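Local coordinates for type-2 ice-structuring protein (Brachyopsis rostratus, PDB 2ZIB) that binds to ice crystals and inhibits their growth, protecting the blood of the fish from freezing in subzero sea water, at residues G18-Y23 and S47-E52; L55-I60 and A125-K130. All blocks are in the same frame, centred on the assembly; numbering follows the deposited sequence.

Contact 1. Residues G18-Y23 and S47-E52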
loop_
_atom_site.group_PDB
_atom_site.type_symbol
_atom_site.label_atom_id
_atom_site.label_comp_id
_atom_site.label_asym_id
_atom_site.label_seq_id
_atom_site.Cartn_x
_atom_site.Cartn_y
_atom_site.Cartn_z
ATOM N N GLY A 18 5.122 11.202 -9.800
ATOM C CA GLY A 18 5.325 10.539 -11.069
ATOM C C GLY A 18 4.048 10.496 -11.877
ATOM O O GLY A 18 3.428 11.565 -12.151
ATOM N N GLN A 19 3.644 9.288 -12.261
ATOM C CA GLN A 19 2.437 9.099 -13.075
ATOM C C GLN A 19 1.236 8.657 -12.206
ATOM O O GLN A 19 0.219 8.195 -12.753
ATOM C CB GLN A 19 2.725 8.010 -14.107
ATOM C CG GLN A 19 3.903 8.327 -15.063
ATOM C CD GLN A 19 3.578 9.545 -15.858
ATOM O OE1 GLN A 19 4.215 10.593 -15.682
ATOM N NE2 GLN A 19 2.542 9.447 -16.707
ATOM N N ARG A 20 1.372 8.711 -10.873
ATOM C CA ARG A 20 0.345 8.166 -9.965
ATOM C C ARG A 20 -0.154 9.209 -8.983
ATOM O O ARG A 20 0.564 10.167 -8.643
ATOM C CB ARG A 20 0.941 6.950 -9.231
ATOM C CG ARG A 20 1.417 5.838 -10.174
ATOM C CD ARG A 20 2.172 4.759 -9.414
ATOM N NE ARG A 20 1.260 3.942 -8.628
ATOM C CZ ARG A 20 1.680 3.098 -7.668
ATOM N NH1 ARG A 20 2.950 3.069 -7.282
ATOM N NH2 ARG A 20 0.779 2.334 -7.051
ATOM N N CYS A 21 -1.374 8.957 -8.490
ATOM C CA CYS A 21 -2.005 9.774 -7.454
ATOM C C CYS A 21 -2.234 8.928 -6.222
ATOM O O CYS A 21 -2.597 7.744 -6.343
ATOM C CB CYS A 21 -3.369 10.300 -7.947
ATOM S SG CYS A 21 -3.222 11.410 -9.335
ATOM N N PHE A 22 -1.995 9.531 -5.053
ATOM C CA PHE A 22 -2.042 8.812 -3.773
ATOM C C PHE A 22 -3.053 9.461 -2.846
ATOM O O PHE A 22 -3.191 10.682 -2.806
ATOM C CB PHE A 22 -0.647 8.799 -3.149
ATOM C CG PHE A 22 0.331 7.999 -3.957
ATOM C CD1 PHE A 22 0.999 8.574 -5.056
ATOM C CD2 PHE A 22 0.551 6.649 -3.677
ATOM C CE1 PHE A 22 1.871 7.827 -5.825
ATOM C CE2 PHE A 22 1.437 5.869 -4.466
ATOM C CZ PHE A 22 2.104 6.471 -5.529
ATOM N N TYR A 23 -3.745 8.633 -2.087
ATOM C CA TYR A 23 -4.730 9.080 -1.098
ATOM C C TYR A 23 -4.436 8.508 0.265
ATOM O O TYR A 23 -4.376 7.297 0.414
ATOM C CB TYR A 23 -6.127 8.634 -1.547
ATOM C CG TYR A 23 -7.188 9.164 -0.601
ATOM C CD1 TYR A 23 -7.565 10.491 -0.674
ATOM C CD2 TYR A 23 -7.761 8.369 0.372
ATOM C CE1 TYR A 23 -8.511 11.014 0.202
ATOM C CE2 TYR A 23 -8.715 8.855 1.285
ATOM C CZ TYR A 23 -9.059 10.193 1.192
ATOM O OH TYR A 23 -9.981 10.734 2.054
ATOM N N SER A 47 0.467 -0.035 -4.421
ATOM C CA SER A 47 1.635 -0.881 -4.662
ATOM C C SER A 47 2.875 0.008 -4.722
ATOM O O SER A 47 2.789 1.204 -5.052
ATOM C CB SER A 47 1.448 -1.675 -5.947
ATOM O OG SER A 47 1.396 -0.784 -7.047
ATOM N N ILE A 48 4.033 -0.574 -4.413
ATOM C CA ILE A 48 5.285 0.158 -4.290
ATOM C C ILE A 48 6.371 -0.545 -5.090
ATOM O O ILE A 48 6.585 -1.760 -4.957
ATOM C CB ILE A 48 5.695 0.258 -2.817
ATOM C CG1 ILE A 48 4.572 0.877 -1.964
ATOM C CG2 ILE A 48 7.028 1.028 -2.693
ATOM C CD1 ILE A 48 4.925 1.130 -0.509
ATOM N N HIS A 49 7.034 0.209 -5.972
ATOM C CA HIS A 49 7.893 -0.417 -6.999
ATOM C C HIS A 49 9.309 0.084 -6.996
ATOM O O HIS A 49 10.087 -0.316 -7.856
ATOM C CB HIS A 49 7.263 -0.199 -8.380
ATOM C CG HIS A 49 5.924 -0.846 -8.469
ATOM N ND1 HIS A 49 5.800 -2.204 -8.605
ATOM C CD2 HIS A 49 4.670 -0.354 -8.294
ATOM C CE1 HIS A 49 4.518 -2.527 -8.530
ATOM N NE2 HIS A 49 3.811 -1.412 -8.366
ATOM N N SER A 50 9.655 0.919 -6.026
ATOM C CA SER A 50 11.025 1.449 -5.901
ATOM C C SER A 50 11.208 2.053 -4.554
ATOM O O SER A 50 10.233 2.403 -3.876
ATOM C CB SER A 50 11.318 2.548 -6.938
ATOM O OG SER A 50 10.494 3.656 -6.710
ATOM N N LEU A 51 12.469 2.283 -4.178
ATOM C CA LEU A 51 12.725 3.033 -2.962
ATOM C C LEU A 51 12.215 4.442 -3.102
ATOM O O LEU A 51 11.756 5.026 -2.125
ATOM C CB LEU A 51 14.225 3.034 -2.612
ATOM C CG LEU A 51 14.543 3.752 -1.286
ATOM C CD1 LEU A 51 13.893 3.234 0.012
ATOM C CD2 LEU A 51 16.090 3.778 -1.106
ATOM N N GLU A 52 12.267 4.997 -4.317
ATOM C CA GLU A 52 11.681 6.328 -4.518
ATOM C C GLU A 52 10.211 6.405 -4.103
ATOM O O GLU A 52 9.797 7.350 -3.414
ATOM C CB GLU A 52 11.818 6.697 -5.992
ATOM C CG GLU A 52 11.422 8.094 -6.392
ATOM C CD GLU A 52 12.024 8.435 -7.745
ATOM O OE1 GLU A 52 11.670 7.771 -8.764
ATOM O OE2 GLU A 52 12.887 9.326 -7.796
HETATM O O HOH W 1 -1.848 0.792 -6.347
#
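The Arg-20 side chain leaves its strand with CG beside the backbone N and opposite the carbonyl carbon (chi1 -59°), then bends at chi3, which carries the guanidinium to the main chain of Ser-47. There it grips one oxygen end-on with both terminal nitrogens. NH1 of Arg-20 donates to O of Ser-47 at 2.9 Å, and NH2 of Arg-20 donates to the same O of Ser-47 at 3.1 Å. Neither bond is straight, with angles at the hydrogen of 150° and 142°. The oxygen lies almost in the guanidinium plane, but both nitrogens reach it from one face of the carbonyl plane. A water adds a bridge: it accepts from Ser-47 N at 3.1 Å and, weakly, from Arg-20 NH2. CZ of Phe-22 lies over one face of the guanidinium, offset toward its rim. His-49 crosses Arg-20 at about a right angle, and its CD2 edge comes to 4.0 Å from Arg-20 NH1. The neighbouring NE2 of His-49 donates to Ser-47 OG at 2.8 Å, with the oxygen tilted from the ring plane. His-49 ND1 is bonded to Asp-87, and Ser-47 OG also bonds Asp-82. Arg-20 NH1 has a second partner, a salt bridge to Glu-53 of helix 51-60. Ser-50 is the N-cap of that helix, its OG hydrogen-bonded to Glu-53 N. The contact thus joins strand 20-26 of the C-type lectin sheet to the loop entering helix 51-60. The nearby carboxylate of Glu-53 probably offsets the arginine charge, while the paired bonds limit rotation of the guanidinium.

Contact 2. Residues L55-I60 and A125-K130; sequences LYIKDI and ASICAK
Ile-127 meets two isoleucines of the helix with two different methyls. Its CG2 touches CG2 of Ile-57 at 4.1 Å, and its CD1 reaches CG2 of Ile-60 at 3.7 Å. The side chains of Ile-57 and Ile-127 cross obliquely, whereas Ile-60 and Ile-127 cross at about a right angle. Both helix residues offer the same branch, CG2, which stands anti to the backbone N (CG1 takes chi1 -66° in Ile-57 and -76° in Ile-60). In Ile-127 the CG1 branch is the one opposite the backbone N (chi1 -174°), which leaves CG2 between N and the carbonyl carbon. The contact is purely apolar. It packs helix 51-60 against the long strand 124-131 of the C-type lectin fold, and the CA atoms of Ile-57 and Ile-127 are 8.1 Å apart. Further out, Ile-57 also rests on Phe-22 and Ile-48, and Ile-60 on Ser-24. Ile-127 touches Ile-67 of strand 65-67, and its backbone is hydrogen-bonded to Ala-46. The next residue, Cys-128, is held by its disulfide to Cys-38. On the helix, Tyr-56 OH is hydrogen-bonded to Thr-15 OG1.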
loop_
_atom_site.group_PDB
_atom_site.type_symbol
_atom_site.label_atom_id
_atom_site.label_comp_id
_atom_site.label_asym_id
_atom_site.label_seq_id
_atom_site.Cartn_x
_atom_site.Cartn_y
_atom_site.Cartn_z
ATOM N N LEU A 55 9.851 6.014 -0.269
ATOM C CA LEU A 55 10.147 7.234 0.452
ATOM C C LEU A 55 9.073 8.304 0.235
ATOM O O LEU A 55 8.742 9.052 1.155
ATOM C CB LEU A 55 11.539 7.767 0.036
ATOM C CG LEU A 55 12.738 6.888 0.449
ATOM C CD1 LEU A 55 14.046 7.476 -0.194
ATOM C CD2 LEU A 55 12.852 6.756 2.011
ATOM N N TYR A 56 8.516 8.388 -0.975
ATOM C CA TYR A 56 7.408 9.325 -1.166
ATOM C C TYR A 56 6.213 8.982 -0.252
ATOM O O TYR A 56 5.613 9.849 0.384
ATOM C CB TYR A 56 6.929 9.281 -2.632
ATOM C CG TYR A 56 5.711 10.155 -2.840
ATOM C CD1 TYR A 56 5.865 11.541 -2.989
ATOM C CD2 TYR A 56 4.419 9.634 -2.869
ATOM C CE1 TYR A 56 4.755 12.405 -3.136
ATOM C CE2 TYR A 56 3.312 10.472 -3.011
ATOM C CZ TYR A 56 3.478 11.839 -3.160
ATOM O OH TYR A 56 2.372 12.649 -3.318
ATOM N N ILE A 57 5.840 7.712 -0.224
ATOM C CA ILE A 57 4.698 7.290 0.587
ATOM C C ILE A 57 5.010 7.447 2.068
ATOM O O ILE A 57 4.164 7.939 2.829
ATOM C CB ILE A 57 4.259 5.838 0.215
ATOM C CG1 ILE A 57 3.705 5.774 -1.228
ATOM C CG2 ILE A 57 3.248 5.312 1.213
ATOM C CD1 ILE A 57 3.626 4.348 -1.837
ATOM N N LYS A 58 6.232 7.079 2.478
ATOM C CA LYS A 58 6.664 7.282 3.860
ATOM C C LYS A 58 6.397 8.706 4.275
ATOM O O LYS A 58 5.924 8.965 5.362
ATOM C CB LYS A 58 8.154 6.972 3.952
ATOM C CG LYS A 58 8.819 7.456 5.238
ATOM C CD LYS A 58 10.338 7.367 5.151
ATOM C CE LYS A 58 11.022 8.069 6.308
ATOM N NZ LYS A 58 12.402 8.475 5.909
ATOM N N ASP A 59 6.702 9.655 3.382
ATOM C CA ASP A 59 6.564 11.055 3.743
ATOM C C ASP A 59 5.140 11.543 3.804
ATOM O O ASP A 59 4.868 12.557 4.436
ATOM C CB ASP A 59 7.374 11.917 2.779
ATOM C CG ASP A 59 8.876 11.694 2.913
ATOM O OD1 ASP A 59 9.363 11.066 3.906
ATOM O OD2 ASP A 59 9.658 12.091 2.024
ATOM N N ILE A 60 4.201 10.804 3.228
ATOM C CA ILE A 60 2.802 11.215 3.306
ATOM C C ILE A 60 2.147 10.794 4.606
ATOM O O ILE A 60 1.360 11.549 5.180
ATOM C CB ILE A 60 2.010 10.645 2.076
ATOM C CG1 ILE A 60 2.334 11.445 0.814
ATOM C CG2 ILE A 60 0.465 10.559 2.384
ATOM C CD1 ILE A 60 2.583 12.906 1.070
ATOM N N ALA A 125 -4.810 2.783 9.443
ATOM C CA ALA A 125 -4.901 3.714 8.321
ATOM C C ALA A 125 -4.334 3.041 7.059
ATOM O O ALA A 125 -3.742 1.946 7.133
ATOM C CB ALA A 125 -4.133 5.011 8.681
ATOM N N SER A 126 -4.499 3.707 5.906
ATOM C CA SER A 126 -4.099 3.071 4.659
ATOM C C SER A 126 -3.764 4.119 3.637
ATOM O O SER A 126 -4.041 5.318 3.805
ATOM C CB SER A 126 -5.218 2.138 4.189
ATOM O OG SER A 126 -6.467 2.852 4.033
ATOM N N ILE A 127 -3.242 3.661 2.519
ATOM C CA ILE A 127 -2.908 4.541 1.393
ATOM C C ILE A 127 -3.364 3.901 0.104
ATOM O O ILE A 127 -3.084 2.706 -0.163
ATOM C CB ILE A 127 -1.428 4.950 1.368
ATOM C CG1 ILE A 127 -1.133 5.973 0.276
ATOM C CG2 ILE A 127 -0.559 3.789 1.366
ATOM C CD1 ILE A 127 -0.541 7.304 0.818
ATOM N N CYS A 128 -4.128 4.687 -0.679
ATOM C CA CYS A 128 -4.585 4.230 -1.997
ATOM C C CYS A 128 -3.758 4.865 -3.092
ATOM O O CYS A 128 -3.158 5.928 -2.892
ATOM C CB CYS A 128 -6.044 4.663 -2.256
ATOM S SG CYS A 128 -7.247 4.210 -0.960
ATOM N N ALA A 129 -3.774 4.239 -4.274
ATOM C CA ALA A 129 -3.162 4.831 -5.458
ATOM C C ALA A 129 -4.025 4.563 -6.680
ATOM O O ALA A 129 -4.792 3.588 -6.718
ATOM C CB ALA A 129 -1.762 4.266 -5.669
ATOM N N LYS A 130 -3.851 5.425 -7.688
ATOM C CA LYS A 130 -4.462 5.204 -9.009
ATOM C C LYS A 130 -3.694 6.080 -10.003
ATOM O O LYS A 130 -2.899 6.955 -9.612
ATOM C CB LYS A 130 -5.957 5.553 -9.050
ATOM C CG LYS A 130 -6.320 7.018 -8.686
ATOM C CD LYS A 130 -7.831 7.149 -8.510
ATOM C CE LYS A 130 -8.233 8.540 -8.097
ATOM N NZ LYS A 130 -9.724 8.598 -7.854
#

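From the N terminus, strand 20-26, which follows strand 15-17, opens contact 1, and helix 31-40 follows before the chain reaches residues 47-52. Contact 1 closes that loop of 23 residues. Helix 51-60 starts there and leads directly into contact 2, whose loop of 64 residues ends at strand 124-131. The two loops are in series, so they neither nest nor cross. They meet in space, with centres about 8 Å apart. Strands 20-26 and 124-131 are antiparallel neighbours, probably joined by Cys-21 N to Lys-130 O and Tyr-23 O to Cys-128 N, each 2.8 Å. Helix 51-60 and its entry are thus tied to two adjoining strands near the chain ends.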